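Local coordinates for protein putative isomerase YbhH (Escherichia coli, PDB 6OTV) that is probably an isomerase of the PrpF family, with a fold related to diaminopimelate epimerase, though its substrate is not established, at residues A[154-159]-A[336-341]; A[188-193]-A[292-297]; A[215-220]-A[271-276]. All coordinates share one frame; numbering follows the deposited sequence.

Contact 1 of 3, residues A[154-159]-A[336-341]. With EDO (1,2-ethanediol), chain E; EDO (1,2-ethanediol), chain N.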
loop_
_atom_site.group_PDB
_atom_site.type_symbol
_atom_site.label_atom_id
_atom_site.label_comp_id
_atom_site.label_asym_id
_atom_site.label_seq_id
_atom_site.Cartn_x
_atom_site.Cartn_y
_atom_site.Cartn_z
ATOM N N GLY A 154 -8.132 27.884 -18.871
ATOM C CA GLY A 154 -7.248 28.457 -17.877
ATOM C C GLY A 154 -6.247 27.460 -17.308
ATOM O O GLY A 154 -6.009 26.374 -17.846
ATOM N N THR A 155 -5.652 27.858 -16.188
ATOM C CA THR A 155 -4.660 27.048 -15.503
ATOM C C THR A 155 -5.023 26.930 -14.031
ATOM O O THR A 155 -5.691 27.799 -13.468
ATOM C CB THR A 155 -3.246 27.639 -15.643
ATOM O OG1 THR A 155 -3.235 28.984 -15.147
ATOM C CG2 THR A 155 -2.801 27.630 -17.102
ATOM N N ALA A 156 -4.570 25.843 -13.411
ATOM C CA ALA A 156 -4.790 25.619 -11.991
ATOM C C ALA A 156 -3.616 24.823 -11.439
ATOM O O ALA A 156 -2.673 24.487 -12.160
ATOM C CB ALA A 156 -6.119 24.901 -11.734
ATOM N N ALA A 157 -3.686 24.528 -10.146
ATOM C CA ALA A 157 -2.632 23.771 -9.493
ATOM C C ALA A 157 -2.651 22.320 -9.966
ATOM O O ALA A 157 -3.720 21.709 -10.061
ATOM C CB ALA A 157 -2.797 23.825 -7.974
ATOM N N PRO A 158 -1.492 21.739 -10.266
ATOM C CA PRO A 158 -1.462 20.324 -10.650
ATOM C C PRO A 158 -1.670 19.419 -9.446
ATOM O O PRO A 158 -1.199 19.702 -8.342
ATOM C CB PRO A 158 -0.059 20.149 -11.243
ATOM C CG PRO A 158 0.763 21.162 -10.513
ATOM C CD PRO A 158 -0.150 22.349 -10.299
ATOM N N VAL A 159 -2.390 18.322 -9.670
ATOM C CA VAL A 159 -2.488 17.229 -8.711
ATOM C C VAL A 159 -1.977 15.970 -9.396
ATOM O O VAL A 159 -2.414 15.639 -10.505
ATOM C CB VAL A 159 -3.923 17.039 -8.181
ATOM C CG1 VAL A 159 -4.929 16.991 -9.319
ATOM C CG2 VAL A 159 -4.012 15.776 -7.332
ATOM N N ILE A 336 -1.084 13.707 -14.372
ATOM C CA ILE A 336 -1.319 15.028 -13.805
ATOM C C ILE A 336 -2.736 15.460 -14.159
ATOM O O ILE A 336 -3.157 15.352 -15.317
ATOM C CB ILE A 336 -0.292 16.053 -14.315
ATOM C CG1 ILE A 336 1.138 15.595 -14.005
ATOM C CG2 ILE A 336 -0.561 17.427 -13.701
ATOM C CD1 ILE A 336 1.488 15.612 -12.533
ATOM N N ARG A 337 -3.474 15.937 -13.165
ATOM C CA ARG A 337 -4.777 16.548 -13.373
ATOM C C ARG A 337 -4.798 17.891 -12.657
ATOM O O ARG A 337 -3.804 18.318 -12.060
ATOM C CB ARG A 337 -5.913 15.649 -12.864
ATOM C CG ARG A 337 -5.971 14.256 -13.480
ATOM C CD ARG A 337 -6.787 14.239 -14.761
ATOM N NE ARG A 337 -6.071 14.854 -15.872
ATOM C CZ ARG A 337 -6.616 15.118 -17.053
ATOM N NH1 ARG A 337 -7.890 14.825 -17.279
ATOM N NH2 ARG A 337 -5.886 15.681 -18.007
ATOM N N THR A 338 -5.938 18.569 -12.726
ATOM C CA THR A 338 -6.191 19.744 -11.909
ATOM C C THR A 338 -7.576 19.614 -11.300
ATOM O O THR A 338 -8.429 18.872 -11.797
ATOM C CB THR A 338 -6.097 21.054 -12.708
ATOM O OG1 THR A 338 -7.217 21.151 -13.599
ATOM C CG2 THR A 338 -4.797 21.120 -13.509
ATOM N N THR A 339 -7.795 20.344 -10.212
ATOM C CA THR A 339 -9.086 20.333 -9.545
ATOM C C THR A 339 -9.353 21.726 -8.992
ATOM O O THR A 339 -8.445 22.554 -8.879
ATOM C CB THR A 339 -9.137 19.272 -8.432
ATOM O OG1 THR A 339 -10.473 19.162 -7.927
ATOM C CG2 THR A 339 -8.199 19.640 -7.291
ATOM N N ARG A 340 -10.615 21.986 -8.662
ATOM C CA ARG A 340 -10.978 23.270 -8.080
ATOM C C ARG A 340 -12.257 23.110 -7.275
ATOM O O ARG A 340 -13.204 22.460 -7.723
ATOM C CB ARG A 340 -11.161 24.344 -9.158
ATOM C CG ARG A 340 -11.145 25.765 -8.617
ATOM C CD ARG A 340 -11.336 26.784 -9.727
ATOM N NE ARG A 340 -12.720 26.849 -10.183
ATOM C CZ ARG A 340 -13.666 27.579 -9.596
ATOM N NH1 ARG A 340 -13.378 28.303 -8.521
ATOM N NH2 ARG A 340 -14.901 27.580 -10.082
ATOM N N LYS A 341 -12.273 23.702 -6.083
ATOM C CA LYS A 341 -13.488 23.770 -5.287
ATOM C C LYS A 341 -14.369 24.894 -5.816
ATOM O O LYS A 341 -13.913 26.030 -5.972
ATOM C CB LYS A 341 -13.151 23.997 -3.813
ATOM C CG LYS A 341 -14.370 24.147 -2.916
ATOM C CD LYS A 341 -13.972 24.280 -1.455
ATOM C CE LYS A 341 -13.073 25.483 -1.230
ATOM N NZ LYS A 341 -12.830 25.715 0.222
HETATM C C1 EDO E . -6.718 24.090 -15.084
HETATM O O1 EDO E . -6.911 22.712 -15.414
HETATM C C2 EDO E . -8.078 24.771 -15.062
HETATM O O2 EDO E . -7.961 26.196 -14.987
HETATM C C1 EDO N . -10.123 29.048 -5.754
HETATM O O1 EDO N . -10.608 28.815 -7.080
HETATM C C2 EDO N . -10.941 28.221 -4.766
HETATM O O2 EDO N . -11.137 26.900 -5.287
HETATM O O HOH W 1 -5.813 21.883 -8.725
#
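A single water bridges Ala157 and Thr339 just where the pairing of 154-159 with strand 332-344 gives out. Ala157 O still faces the strand, near Thr338 CB, but is 4.3 Å from Thr339 N, and the water spans that gap. It accepts from Thr339 N at 2.9 Å and donates to Ala157 O at 2.5 Å, a very short distance. Two residues on, the strands pair directly: Val159 and Arg337 form an antiparallel hydrogen-bonded pair, in which Val159 N donates to Arg337 O at 2.8 Å and Arg337 N to Val159 O at 2.9 Å. Both bonds are nearly straight. Val159 CG1 sits between its own backbone N and carbonyl carbon (chi1 49°), which brings it to 3.2 Å from Arg337 O and close to Arg337 CB. On this face helix 94-106 covers both residues through Ser98. The Arg337 chain then folds back: bends at chi2 and chi3 let NE reach the carbonyl of Ile336 with that oxygen almost in the guanidinium plane, while NH1 bonds Asn95. Beyond Pro158, whose CB rests on Ile336 CG2 at 3.7 Å, the earlier segment peels off, and Ala156 CB meets Thr338 CB at 4.0 Å. Thr338 OG1 is held by Arg10 and also lies doubtfully close to O1 of an ethanediol, probably from the crystallisation liquor, that touches both segments. Direct backbone bonds thus join strand 158-163 to strand 332-344 at Val159, and where the segments splay apart a water appears to serve both the buried carbonyl of Ala157 and the amide of Thr339, which do not meet each other.

Contact 2 of 3, residues A[188-193]-A[292-297]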
loop_
_atom_site.group_PDB
_atom_site.type_symbol
_atom_site.label_atom_id
_atom_site.label_comp_id
_atom_site.label_asym_id
_atom_site.label_seq_id
_atom_site.Cartn_x
_atom_site.Cartn_y
_atom_site.Cartn_z
ATOM N N PRO A 188 -4.354 -9.395 -35.249
ATOM C CA PRO A 188 -3.426 -9.413 -34.106
ATOM C C PRO A 188 -3.838 -8.377 -33.071
ATOM O O PRO A 188 -3.919 -7.185 -33.371
ATOM C CB PRO A 188 -2.073 -9.074 -34.743
ATOM C CG PRO A 188 -2.428 -8.269 -35.954
ATOM C CD PRO A 188 -3.736 -8.826 -36.459
ATOM N N VAL A 189 -4.107 -8.836 -31.848
ATOM C CA VAL A 189 -4.520 -7.966 -30.756
ATOM C C VAL A 189 -3.634 -8.239 -29.546
ATOM O O VAL A 189 -2.823 -9.166 -29.532
ATOM C CB VAL A 189 -6.007 -8.149 -30.384
ATOM C CG1 VAL A 189 -6.898 -7.961 -31.608
ATOM C CG2 VAL A 189 -6.234 -9.510 -29.738
ATOM N N THR A 190 -3.801 -7.407 -28.519
ATOM C CA THR A 190 -3.102 -7.573 -27.252
ATOM C C THR A 190 -4.102 -7.490 -26.110
ATOM O O THR A 190 -4.861 -6.520 -26.010
ATOM C CB THR A 190 -2.004 -6.518 -27.067
ATOM O OG1 THR A 190 -0.874 -6.856 -27.881
ATOM C CG2 THR A 190 -1.569 -6.447 -25.610
ATOM N N CYS A 191 -4.105 -8.511 -25.258
ATOM C CA CYS A 191 -4.951 -8.547 -24.074
ATOM C C CYS A 191 -4.102 -8.199 -22.860
ATOM O O CYS A 191 -3.157 -8.925 -22.530
ATOM C CB CYS A 191 -5.600 -9.920 -23.912
ATOM S SG CYS A 191 -6.657 -10.392 -25.300
ATOM N N ILE A 192 -4.428 -7.087 -22.206
ATOM C CA ILE A 192 -3.656 -6.600 -21.074
ATOM C C ILE A 192 -4.614 -6.102 -20.000
ATOM O O ILE A 192 -5.688 -5.566 -20.293
ATOM C CB ILE A 192 -2.656 -5.499 -21.502
ATOM C CG1 ILE A 192 -1.717 -5.131 -20.351
ATOM C CG2 ILE A 192 -3.391 -4.272 -22.011
ATOM C CD1 ILE A 192 -0.622 -4.163 -20.750
ATOM N N ASP A 193 -4.227 -6.312 -18.744
ATOM C CA ASP A 193 -5.009 -5.926 -17.573
ATOM C C ASP A 193 -4.145 -4.981 -16.741
ATOM O O ASP A 193 -3.416 -5.417 -15.846
ATOM C CB ASP A 193 -5.436 -7.164 -16.778
ATOM C CG ASP A 193 -6.431 -6.844 -15.674
ATOM O OD1 ASP A 193 -6.892 -5.688 -15.585
ATOM O OD2 ASP A 193 -6.753 -7.762 -14.893
ATOM N N GLU A 292 7.365 -4.907 -23.795
ATOM C CA GLU A 292 7.838 -5.504 -25.033
ATOM C C GLU A 292 6.914 -6.627 -25.490
ATOM O O GLU A 292 6.349 -7.369 -24.682
ATOM C CB GLU A 292 9.255 -6.047 -24.858
ATOM C CG GLU A 292 9.415 -6.977 -23.667
ATOM C CD GLU A 292 10.696 -7.786 -23.727
ATOM O OE1 GLU A 292 10.615 -9.033 -23.727
ATOM O OE2 GLU A 292 11.784 -7.174 -23.783
ATOM N N GLY A 293 6.763 -6.742 -26.808
ATOM C CA GLY A 293 6.040 -7.845 -27.404
ATOM C C GLY A 293 4.569 -7.606 -27.663
ATOM O O GLY A 293 3.905 -8.495 -28.212
ATOM N N THR A 294 4.034 -6.449 -27.287
ATOM C CA THR A 294 2.626 -6.177 -27.528
ATOM C C THR A 294 2.403 -5.765 -28.980
ATOM O O THR A 294 3.333 -5.398 -29.704
ATOM C CB THR A 294 2.113 -5.081 -26.594
ATOM O OG1 THR A 294 2.875 -3.884 -26.798
ATOM C CG2 THR A 294 2.226 -5.518 -25.137
ATOM N N VAL A 295 1.137 -5.828 -29.402
ATOM C CA VAL A 295 0.785 -5.429 -30.758
ATOM C C VAL A 295 1.027 -3.940 -30.980
ATOM O O VAL A 295 1.128 -3.495 -32.130
ATOM C CB VAL A 295 -0.680 -5.801 -31.060
ATOM C CG1 VAL A 295 -1.635 -4.839 -30.362
ATOM C CG2 VAL A 295 -0.927 -5.830 -32.561
ATOM N N THR A 296 1.130 -3.160 -29.900
ATOM C CA THR A 296 1.401 -1.733 -30.030
ATOM C C THR A 296 2.763 -1.479 -30.666
ATOM O O THR A 296 2.940 -0.483 -31.376
ATOM C CB THR A 296 1.307 -1.062 -28.657
ATOM O OG1 THR A 296 0.042 -1.375 -28.061
ATOM C CG2 THR A 296 1.421 0.442 -28.781
ATOM N N ARG A 297 3.725 -2.377 -30.446
ATOM C CA ARG A 297 5.050 -2.217 -31.033
ATOM C C ARG A 297 5.037 -2.344 -32.552
ATOM O O ARG A 297 5.988 -1.900 -33.204
ATOM C CB ARG A 297 6.012 -3.243 -30.438
ATOM C CG ARG A 297 6.146 -3.174 -28.924
ATOM C CD ARG A 297 6.961 -1.969 -28.495
ATOM N NE ARG A 297 7.503 -2.139 -27.151
ATOM C CZ ARG A 297 8.424 -1.347 -26.613
ATOM N NH1 ARG A 297 8.911 -0.327 -27.307
ATOM N NH2 ARG A 297 8.863 -1.576 -25.383
#
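Val295 and Thr190 bury the most surface here, and one short hydrogen bond joins them: Val295 N donates to Thr190 OG1 at 2.7 Å, almost straight at 172°. The hydroxyl stands anti to its own carbonyl carbon, beside the backbone N (chi1 -76°), and from there faces the first turn of the 3-10 segment 295-297. The same oxygen is also bonded to Gln180 O, so a side chain of strand 187-193 links two separate backbone groups. The two side chains slide past each other in opposite directions. Val295 CG1 comes to 3.3 Å from Thr190 OG1 and covers Thr190 CB, while the other branch, CG2, approaches Pro188 O at 3.4 Å and Pro188 CB at 4.1 Å. Val295 also touches Ile200 and Pro202 of the adjacent strand 197-202, and so packs across two neighbouring strands. Thr294 adds the third surface: its CG2 meets Thr190 CG2 at 3.9 Å, methyl against methyl, with the side chains crossing obliquely. Its hydroxyl is turned to a different partner, Ser288 O near the end of helix 279-290, which ties the loop back to the helix it follows. Within the loop, Arg297 N bonds Thr294 O and closes the turn that carries Val295. All the touching residues are buried, and the chemistry follows from that: the amide of Val295, at the start of the short 3-10 turn, finds its acceptor in a threonine hydroxyl of the strand, with Val295 CG1 and the threonine methyls packed beside this polar link.

Contact 3 of 3, residues A[215-220]-A[271-276]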
loop_
_atom_site.group_PDB
_atom_site.type_symbol
_atom_site.label_atom_id
_atom_site.label_comp_id
_atom_site.label_asym_id
_atom_site.label_seq_id
_atom_site.Cartn_x
_atom_site.Cartn_y
_atom_site.Cartn_z
ATOM N N ALA A 215 -19.013 9.523 -33.318
ATOM C CA ALA A 215 -20.336 9.315 -33.899
ATOM C C ALA A 215 -20.257 8.482 -35.172
ATOM O O ALA A 215 -21.095 7.599 -35.395
ATOM C CB ALA A 215 -21.007 10.660 -34.176
ATOM N N GLU A 216 -19.260 8.748 -36.019
ATOM C CA GLU A 216 -19.100 7.970 -37.244
ATOM C C GLU A 216 -18.787 6.511 -36.935
ATOM O O GLU A 216 -19.236 5.606 -37.648
ATOM C CB GLU A 216 -18.000 8.578 -38.112
ATOM C CG GLU A 216 -18.209 10.040 -38.459
ATOM C CD GLU A 216 -16.994 10.653 -39.130
ATOM O OE1 GLU A 216 -15.961 9.958 -39.240
ATOM O OE2 GLU A 216 -17.068 11.830 -39.544
ATOM N N LEU A 217 -18.015 6.262 -35.875
ATOM C CA LEU A 217 -17.696 4.888 -35.506
ATOM C C LEU A 217 -18.922 4.164 -34.963
ATOM O O LEU A 217 -19.092 2.962 -35.196
ATOM C CB LEU A 217 -16.564 4.869 -34.481
ATOM C CG LEU A 217 -15.223 5.432 -34.956
ATOM C CD1 LEU A 217 -14.246 5.494 -33.799
ATOM C CD2 LEU A 217 -14.658 4.594 -36.095
ATOM N N ASP A 218 -19.787 4.880 -34.239
ATOM C CA ASP A 218 -20.999 4.258 -33.714
ATOM C C ASP A 218 -21.999 3.946 -34.822
ATOM O O ASP A 218 -22.803 3.017 -34.683
ATOM C CB ASP A 218 -21.638 5.158 -32.657
ATOM C CG ASP A 218 -20.806 5.253 -31.395
ATOM O OD1 ASP A 218 -20.058 4.295 -31.107
ATOM O OD2 ASP A 218 -20.900 6.282 -30.690
ATOM N N ALA A 219 -21.967 4.701 -35.922
ATOM C CA ALA A 219 -22.895 4.444 -37.018
ATOM C C ALA A 219 -22.504 3.203 -37.810
ATOM O O ALA A 219 -23.378 2.505 -38.335
ATOM C CB ALA A 219 -22.970 5.660 -37.941
ATOM N N ASP A 220 -21.207 2.915 -37.911
ATOM C CA ASP A 220 -20.743 1.733 -38.626
ATOM C C ASP A 220 -21.117 0.476 -37.853
ATOM O O ASP A 220 -20.330 -0.012 -37.036
ATOM C CB ASP A 220 -19.230 1.801 -38.851
ATOM C CG ASP A 220 -18.745 0.813 -39.899
ATOM O OD1 ASP A 220 -19.266 -0.321 -39.958
ATOM O OD2 ASP A 220 -17.835 1.175 -40.672
ATOM N N HIS A 271 -19.409 -0.872 -26.120
ATOM C CA HIS A 271 -20.220 -0.809 -27.329
ATOM C C HIS A 271 -20.079 0.531 -28.046
ATOM O O HIS A 271 -19.884 0.564 -29.265
ATOM C CB HIS A 271 -21.691 -1.075 -26.989
ATOM C CG HIS A 271 -21.907 -2.278 -26.123
ATOM N ND1 HIS A 271 -21.539 -3.550 -26.505
ATOM C CD2 HIS A 271 -22.462 -2.402 -24.893
ATOM C CE1 HIS A 271 -21.853 -4.405 -25.548
ATOM N NE2 HIS A 271 -22.414 -3.733 -24.558
ATOM N N SER A 272 -20.177 1.636 -27.314
ATOM C CA SER A 272 -20.086 2.969 -27.890
ATOM C C SER A 272 -18.667 3.514 -27.765
ATOM O O SER A 272 -17.881 3.083 -26.920
ATOM C CB SER A 272 -21.069 3.926 -27.211
ATOM O OG SER A 272 -22.409 3.548 -27.471
ATOM N N CYS A 273 -18.352 4.485 -28.619
ATOM C CA CYS A 273 -17.030 5.096 -28.641
ATOM C C CYS A 273 -16.987 6.261 -27.656
ATOM O O CYS A 273 -17.804 7.185 -27.740
ATOM C CB CYS A 273 -16.674 5.568 -30.052
ATOM S SG CYS A 273 -14.993 6.234 -30.208
ATOM N N HIS A 274 -16.038 6.204 -26.723
ATOM C CA HIS A 274 -15.834 7.287 -25.769
ATOM C C HIS A 274 -15.479 8.574 -26.508
ATOM O O HIS A 274 -14.675 8.570 -27.445
ATOM C CB HIS A 274 -14.716 6.901 -24.792
ATOM C CG HIS A 274 -14.742 7.639 -23.485
ATOM N ND1 HIS A 274 -14.723 9.015 -23.400
ATOM C CD2 HIS A 274 -14.739 7.185 -22.208
ATOM C CE1 HIS A 274 -14.731 9.377 -22.129
ATOM N NE2 HIS A 274 -14.740 8.285 -21.386
ATOM N N ARG A 275 -16.099 9.682 -26.093
ATOM C CA ARG A 275 -15.788 10.983 -26.677
ATOM C C ARG A 275 -14.382 11.451 -26.323
ATOM O O ARG A 275 -13.819 12.290 -27.035
ATOM C CB ARG A 275 -16.812 12.022 -26.219
ATOM C CG ARG A 275 -18.255 11.633 -26.506
ATOM C CD ARG A 275 -18.755 12.237 -27.810
ATOM N NE ARG A 275 -19.348 13.558 -27.611
ATOM C CZ ARG A 275 -18.692 14.706 -27.752
ATOM N NH1 ARG A 275 -17.412 14.706 -28.095
ATOM N NH2 ARG A 275 -19.320 15.858 -27.550
ATOM N N ALA A 276 -13.811 10.940 -25.235
ATOM C CA ALA A 276 -12.436 11.237 -24.861
ATOM C C ALA A 276 -11.700 9.938 -24.568
ATOM O O ALA A 276 -11.542 9.097 -25.459
ATOM C CB ALA A 276 -12.392 12.175 -23.653
#
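Asp218 OD1 accepts a hydrogen bond from Cys273 N at 3.0 Å, and this bond carries the contact between the short helix 214-219 and the loop that follows strand 263-267. The amide approaches on the syn side of OD1, the side of the other carboxylate oxygen, and the bond is noticeably bent, with an angle of 143° at the hydrogen. OD2 stays farther from the same nitrogen, at 3.7 Å, so the amide is gripped by one oxygen rather than shared evenly. OD1 also rests against Ser272 CA at 3.5 Å and against Cys273 CB, so it sits on the N-H side of the Ser272-Cys273 peptide. One residue earlier in the helix, Leu217 makes the apolar half of the contact: its CD1 touches Cys273 SG at 3.7 Å. The sulfur stands anti to its own backbone N (chi1 -176°) and from there meets the leucine methyl.

A second shell surrounds these groups and probably helps to position them. Arg266 of strand 263-267 lies against both Leu217 and Cys273, Phe268 packs on the cysteine, and Leu223 on the leucine. The loop is fixed farther on by the backbone bond of His274 to Tyr267, and His274 ND1 accepts from Ala276 N at 2.8 Å. Past Ala219 the helix ends, and Asp220 serves as N-cap of the next one, its OD1 bonded to Leu223 N. The contact therefore lies at the junction of two successive helices, with 214-219 set against the end of strand 263-267 and the connection leading on to helix 279-290, while helix 221-237 reaches both segments through Leu223 and Arg231.

How the contacts relate
Contacts 1 and 2 are buried, whereas contact 3 is partly buried. Contact 1 joins two strands by backbone bonds, contact 2 sets a loop on a strand through a side-chain hydroxyl, and contact 3 sets a loop against a short helix through a carboxylate. Contact 1 lies in one half of the molecule; contacts 2 and 3 share the other, where helix 221-237 touches segments of both. Along the chain, 215-220 and 271-276 fall between the segments of contact 2, which in turn fall between those of contact 1. None touches another: contacts 1 and 3 approach closest, about 8 Å between nearest atoms, although their centres are 29 Å apart.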